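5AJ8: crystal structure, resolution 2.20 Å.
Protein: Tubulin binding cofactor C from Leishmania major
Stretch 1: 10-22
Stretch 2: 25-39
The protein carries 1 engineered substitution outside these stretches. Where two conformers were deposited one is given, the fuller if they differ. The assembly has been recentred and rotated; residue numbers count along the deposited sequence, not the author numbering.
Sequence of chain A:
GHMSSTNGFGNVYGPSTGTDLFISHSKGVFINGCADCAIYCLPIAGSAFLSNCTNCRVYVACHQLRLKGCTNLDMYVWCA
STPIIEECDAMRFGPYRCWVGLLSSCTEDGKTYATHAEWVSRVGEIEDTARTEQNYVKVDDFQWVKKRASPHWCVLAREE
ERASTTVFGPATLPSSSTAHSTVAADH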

# COMPACT_ATOMS: atom_id res chain seq x y z
N GLY A 10 -7.48 8.84 11.85
CA GLY A 10 -7.93 7.56 11.23
C GLY A 10 -8.90 7.80 10.08
O GLY A 10 -10.11 7.74 10.28
N ASN A 11 -8.36 8.09 8.89
CA ASN A 11 -9.18 8.38 7.71
C ASN A 11 -9.76 7.12 7.08
O ASN A 11 -9.03 6.15 6.86
N VAL A 12 -11.05 7.13 6.80
CA VAL A 12 -11.75 6.01 6.18
C VAL A 12 -12.06 6.35 4.72
O VAL A 12 -12.56 7.45 4.44
N TYR A 13 -11.78 5.42 3.81
CA TYR A 13 -12.00 5.60 2.38
C TYR A 13 -12.79 4.43 1.80
O TYR A 13 -12.83 3.36 2.39
N GLY A 14 -13.38 4.66 0.65
CA GLY A 14 -14.29 3.72 -0.00
C GLY A 14 -15.64 3.63 0.70
O GLY A 14 -15.89 4.35 1.69
N PRO A 15 -16.53 2.76 0.20
CA PRO A 15 -16.36 1.93 -0.98
C PRO A 15 -16.39 2.73 -2.26
O PRO A 15 -17.00 3.79 -2.31
N SER A 16 -15.73 2.21 -3.27
CA SER A 16 -15.55 2.86 -4.54
C SER A 16 -15.14 1.82 -5.58
O SER A 16 -14.36 0.93 -5.28
N THR A 17 -15.65 1.94 -6.80
CA THR A 17 -15.37 1.00 -7.88
C THR A 17 -14.98 1.75 -9.15
O THR A 17 -15.67 2.67 -9.55
N GLY A 18 -13.88 1.34 -9.77
CA GLY A 18 -13.55 1.80 -11.11
C GLY A 18 -12.90 3.17 -11.25
O GLY A 18 -12.71 3.63 -12.37
N THR A 19 -12.58 3.82 -10.12
CA THR A 19 -12.00 5.17 -10.08
C THR A 19 -10.71 5.10 -9.27
O THR A 19 -10.73 4.68 -8.10
N ASP A 20 -9.60 5.55 -9.86
CA ASP A 20 -8.35 5.63 -9.15
C ASP A 20 -8.45 6.53 -7.92
O ASP A 20 -9.07 7.58 -7.98
N LEU A 21 -7.90 6.08 -6.79
CA LEU A 21 -7.97 6.83 -5.51
C LEU A 21 -6.62 7.41 -5.11
O LEU A 21 -5.57 6.79 -5.34
N PHE A 22 -6.64 8.61 -4.53
CA PHE A 22 -5.45 9.32 -4.10
C PHE A 22 -5.56 9.60 -2.59
O PHE A 22 -6.33 10.44 -2.17
N HIS A 25 -1.27 11.82 2.95
CA HIS A 25 -0.53 11.42 4.17
C HIS A 25 -1.37 11.68 5.41
O HIS A 25 -2.11 12.65 5.46
N SER A 26 -1.27 10.79 6.39
CA SER A 26 -1.99 10.92 7.65
C SER A 26 -1.38 9.93 8.62
O SER A 26 -0.42 9.26 8.27
N LYS A 27 -1.96 9.81 9.82
CA LYS A 27 -1.45 8.87 10.84
C LYS A 27 -2.15 7.51 10.83
O LYS A 27 -1.89 6.68 11.71
N GLY A 28 -3.06 7.28 9.89
CA GLY A 28 -3.82 6.03 9.85
C GLY A 28 -4.88 6.06 8.76
O GLY A 28 -5.51 7.08 8.54
N VAL A 29 -5.02 4.95 8.05
CA VAL A 29 -6.07 4.81 7.05
C VAL A 29 -6.79 3.46 7.13
O VAL A 29 -6.22 2.42 7.54
N PHE A 30 -8.06 3.51 6.73
CA PHE A 30 -8.92 2.35 6.59
C PHE A 30 -9.54 2.46 5.21
O PHE A 30 -10.17 3.46 4.91
N ILE A 31 -9.38 1.42 4.40
CA ILE A 31 -9.92 1.39 3.05
C ILE A 31 -10.84 0.16 2.94
O ILE A 31 -10.39 -0.98 3.13
N ASN A 32 -12.11 0.42 2.69
CA ASN A 32 -13.14 -0.61 2.71
C ASN A 32 -13.88 -0.66 1.39
O ASN A 32 -14.36 0.36 0.90
N GLY A 33 -13.96 -1.85 0.82
CA GLY A 33 -14.88 -2.14 -0.26
C GLY A 33 -14.56 -1.47 -1.58
O GLY A 33 -15.47 -1.05 -2.27
N CYS A 34 -13.28 -1.39 -1.93
CA CYS A 34 -12.89 -0.82 -3.23
C CYS A 34 -12.60 -1.94 -4.24
O CYS A 34 -12.11 -3.02 -3.87
N ALA A 35 -12.90 -1.67 -5.50
CA ALA A 35 -12.76 -2.65 -6.58
C ALA A 35 -12.36 -2.02 -7.90
O ALA A 35 -12.72 -0.87 -8.17
N ASP A 36 -11.57 -2.77 -8.69
CA ASP A 36 -11.27 -2.41 -10.08
C ASP A 36 -10.66 -1.01 -10.16
O ASP A 36 -11.15 -0.14 -10.89
N CYS A 37 -9.62 -0.77 -9.40
CA CYS A 37 -8.97 0.54 -9.47
C CYS A 37 -7.53 0.48 -8.97
O CYS A 37 -7.08 -0.55 -8.50
N ALA A 38 -6.83 1.60 -9.16
CA ALA A 38 -5.51 1.79 -8.63
C ALA A 38 -5.64 2.72 -7.45
O ALA A 38 -6.38 3.72 -7.51
N ILE A 39 -4.91 2.42 -6.39
CA ILE A 39 -4.96 3.21 -5.17
C ILE A 39 -3.55 3.70 -4.85
O ILE A 39 -2.67 2.91 -4.59

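The two stretches run parallel, most residues of the first lying beside the residue 18 positions later. Backbone bonds hold the ladder. Asn11 N donates to Gly28 O (3.0 Å), and Asn11 O accepts from Phe30 N (2.8 Å). Tyr13 repeats the pattern: its N donates to Phe30 O (2.8 Å), and its O accepts from Asn32 N (3.0 Å). Further along, Ser16 N reaches Gly33 O in a weak bond of 3.4 Å, while Ser16 O takes Ala35 N at 3.0 Å. Gly18 N gives to Ala35 O (3.0 Å).

Asp20 (chi1 m) replaces a backbone acceptor with its side chain. Its CA-to-CB bond points sideways, yet the carboxylate comes nearer. Asp20 OD1 accepts from Ala38 N at 3.1 Å. Leu21 N then donates to Ala38 O (2.9 Å).

Asn11, Tyr13, Val29 and Ile31 share one face of the sheet. Tyr13 (m) sets CE1 4.0 Å from Val29 CG1, which lies at the ring edge. Asn11 (m) places ND2 3.5 Å from Ser26 (p) CB. One water joins the polar ends here: it accepts from Asn11 ND2 (2.9 Å) and hydrogen-bonds Tyr13 OH (2.8 Å) and Ser26 OG (2.9 Å). The CA-to-CB bonds of Ser26 and Cys37 (p) point toward the first stretch; Cys37 CB is 3.3 Å from Thr19 O.

Beyond the corner at Asp36 and Cys37, Leu21 and Ile39 pair in parallel. Leu21 (m, t) brings CD1 to 3.7 Å from Cys34 SG and 4.3 Å from Ile39 CG1. Cys34 (m) also places SG 3.8 Å from Gly14 CA. A CB on Gly14 would clash with that sulfur and with Asn32 O.

Val12 (t) and Phe30 (m) occupy the other face from Asn11 and Tyr13, with Val12 CG2 4.1 Å from Phe30 CB. Asn32 ND2 and Asp36 OD1 are hydrogen-bonded elsewhere in the structure.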

# COMPACT_ATOMS: atom_id res chain seq x y z
CB ASN A 11 -8.36 9.14 6.67
CG ASN A 11 -8.06 10.57 7.09
OD1 ASN A 11 -8.91 11.27 7.66
ND2 ASN A 11 -6.86 11.01 6.80
CB VAL A 12 -13.06 5.69 6.91
CG1 VAL A 12 -13.79 4.54 6.22
CG2 VAL A 12 -12.81 5.38 8.38
CB TYR A 13 -10.69 5.67 1.60
CG TYR A 13 -9.81 6.84 1.98
CD1 TYR A 13 -8.93 6.73 3.05
CD2 TYR A 13 -9.89 8.04 1.30
CE1 TYR A 13 -8.12 7.78 3.42
CE2 TYR A 13 -9.08 9.12 1.66
CZ TYR A 13 -8.20 8.99 2.73
OH TYR A 13 -7.39 10.02 3.11
CB PRO A 15 -17.55 0.96 -0.92
CG PRO A 15 -18.55 1.63 -0.07
CD PRO A 15 -17.74 2.39 0.95
CB SER A 16 -14.47 3.92 -4.40
OG SER A 16 -14.27 4.60 -5.62
CB THR A 17 -16.60 0.10 -8.17
OG1 THR A 17 -16.84 -0.76 -7.05
CG2 THR A 17 -16.38 -0.78 -9.40
CB THR A 19 -12.93 6.19 -9.36
OG1 THR A 19 -14.22 6.20 -9.97
CG2 THR A 19 -12.36 7.62 -9.43
CB ASP A 20 -7.22 6.05 -10.09
CG ASP A 20 -6.88 4.96 -11.13
OD1 ASP A 20 -7.56 3.88 -11.14
OD2 ASP A 20 -5.94 5.17 -11.93
CB LEU A 21 -8.48 5.93 -4.39
CG LEU A 21 -9.83 5.24 -4.61
CD1 LEU A 21 -10.17 4.47 -3.34
CD2 LEU A 21 -10.92 6.25 -4.95
CB PHE A 22 -5.25 10.59 -4.92
CG PHE A 22 -5.08 10.32 -6.40
CD1 PHE A 22 -3.91 9.77 -6.87
CD2 PHE A 22 -6.10 10.57 -7.30
CE1 PHE A 22 -3.74 9.50 -8.22
CE2 PHE A 22 -5.95 10.28 -8.67
CZ PHE A 22 -4.76 9.75 -9.12
CB HIS A 25 0.85 12.10 4.28
CG HIS A 25 0.86 13.55 3.92
ND1 HIS A 25 0.47 14.55 4.79
CD2 HIS A 25 1.19 14.17 2.76
CE1 HIS A 25 0.57 15.72 4.18
NE2 HIS A 25 1.00 15.52 2.95
CB SER A 26 -3.49 10.61 7.45
OG SER A 26 -3.72 9.21 7.29
CB LYS A 27 -1.59 9.47 12.24
CG LYS A 27 -1.02 10.88 12.41
CD LYS A 27 0.46 10.85 12.64
CE LYS A 27 0.97 12.12 13.30
NZ LYS A 27 2.46 12.10 13.44
CB VAL A 29 -5.59 5.08 5.59
CG1 VAL A 29 -4.98 6.46 5.48
CG2 VAL A 29 -4.60 4.05 5.11
CB PHE A 30 -10.09 2.40 7.59
CG PHE A 30 -9.67 2.28 9.02
CD1 PHE A 30 -9.35 3.42 9.75
CD2 PHE A 30 -9.59 1.03 9.64
CE1 PHE A 30 -8.97 3.32 11.08
CE2 PHE A 30 -9.20 0.92 10.96
CZ PHE A 30 -8.89 2.07 11.68
CB ILE A 31 -8.83 1.29 1.99
CG1 ILE A 31 -7.89 2.49 2.09
CG2 ILE A 31 -9.45 1.25 0.60
CD1 ILE A 31 -6.58 2.29 1.39
CB ASN A 32 -14.12 -0.31 3.84
CG ASN A 32 -15.18 -1.38 3.99
OD1 ASN A 32 -16.35 -1.05 4.21
ND2 ASN A 32 -14.80 -2.65 3.85
CB CYS A 34 -11.67 0.07 -3.06
SG CYS A 34 -11.97 1.47 -2.00
CB ALA A 35 -14.05 -3.45 -6.76
CB ASP A 36 -12.56 -2.44 -10.93
CG ASP A 36 -13.34 -3.75 -10.81
OD1 ASP A 36 -12.76 -4.81 -10.49
OD2 ASP A 36 -14.56 -3.72 -11.04
CB CYS A 37 -9.76 1.58 -8.69
SG CYS A 37 -9.90 1.30 -6.92
CB ALA A 38 -4.60 2.39 -9.69
CB ILE A 39 -5.53 2.38 -4.00
CG1 ILE A 39 -6.92 1.85 -4.35
CG2 ILE A 39 -5.59 3.20 -2.72
CD1 ILE A 39 -7.51 0.95 -3.27
O HOH W 1 -5.13 9.75 4.78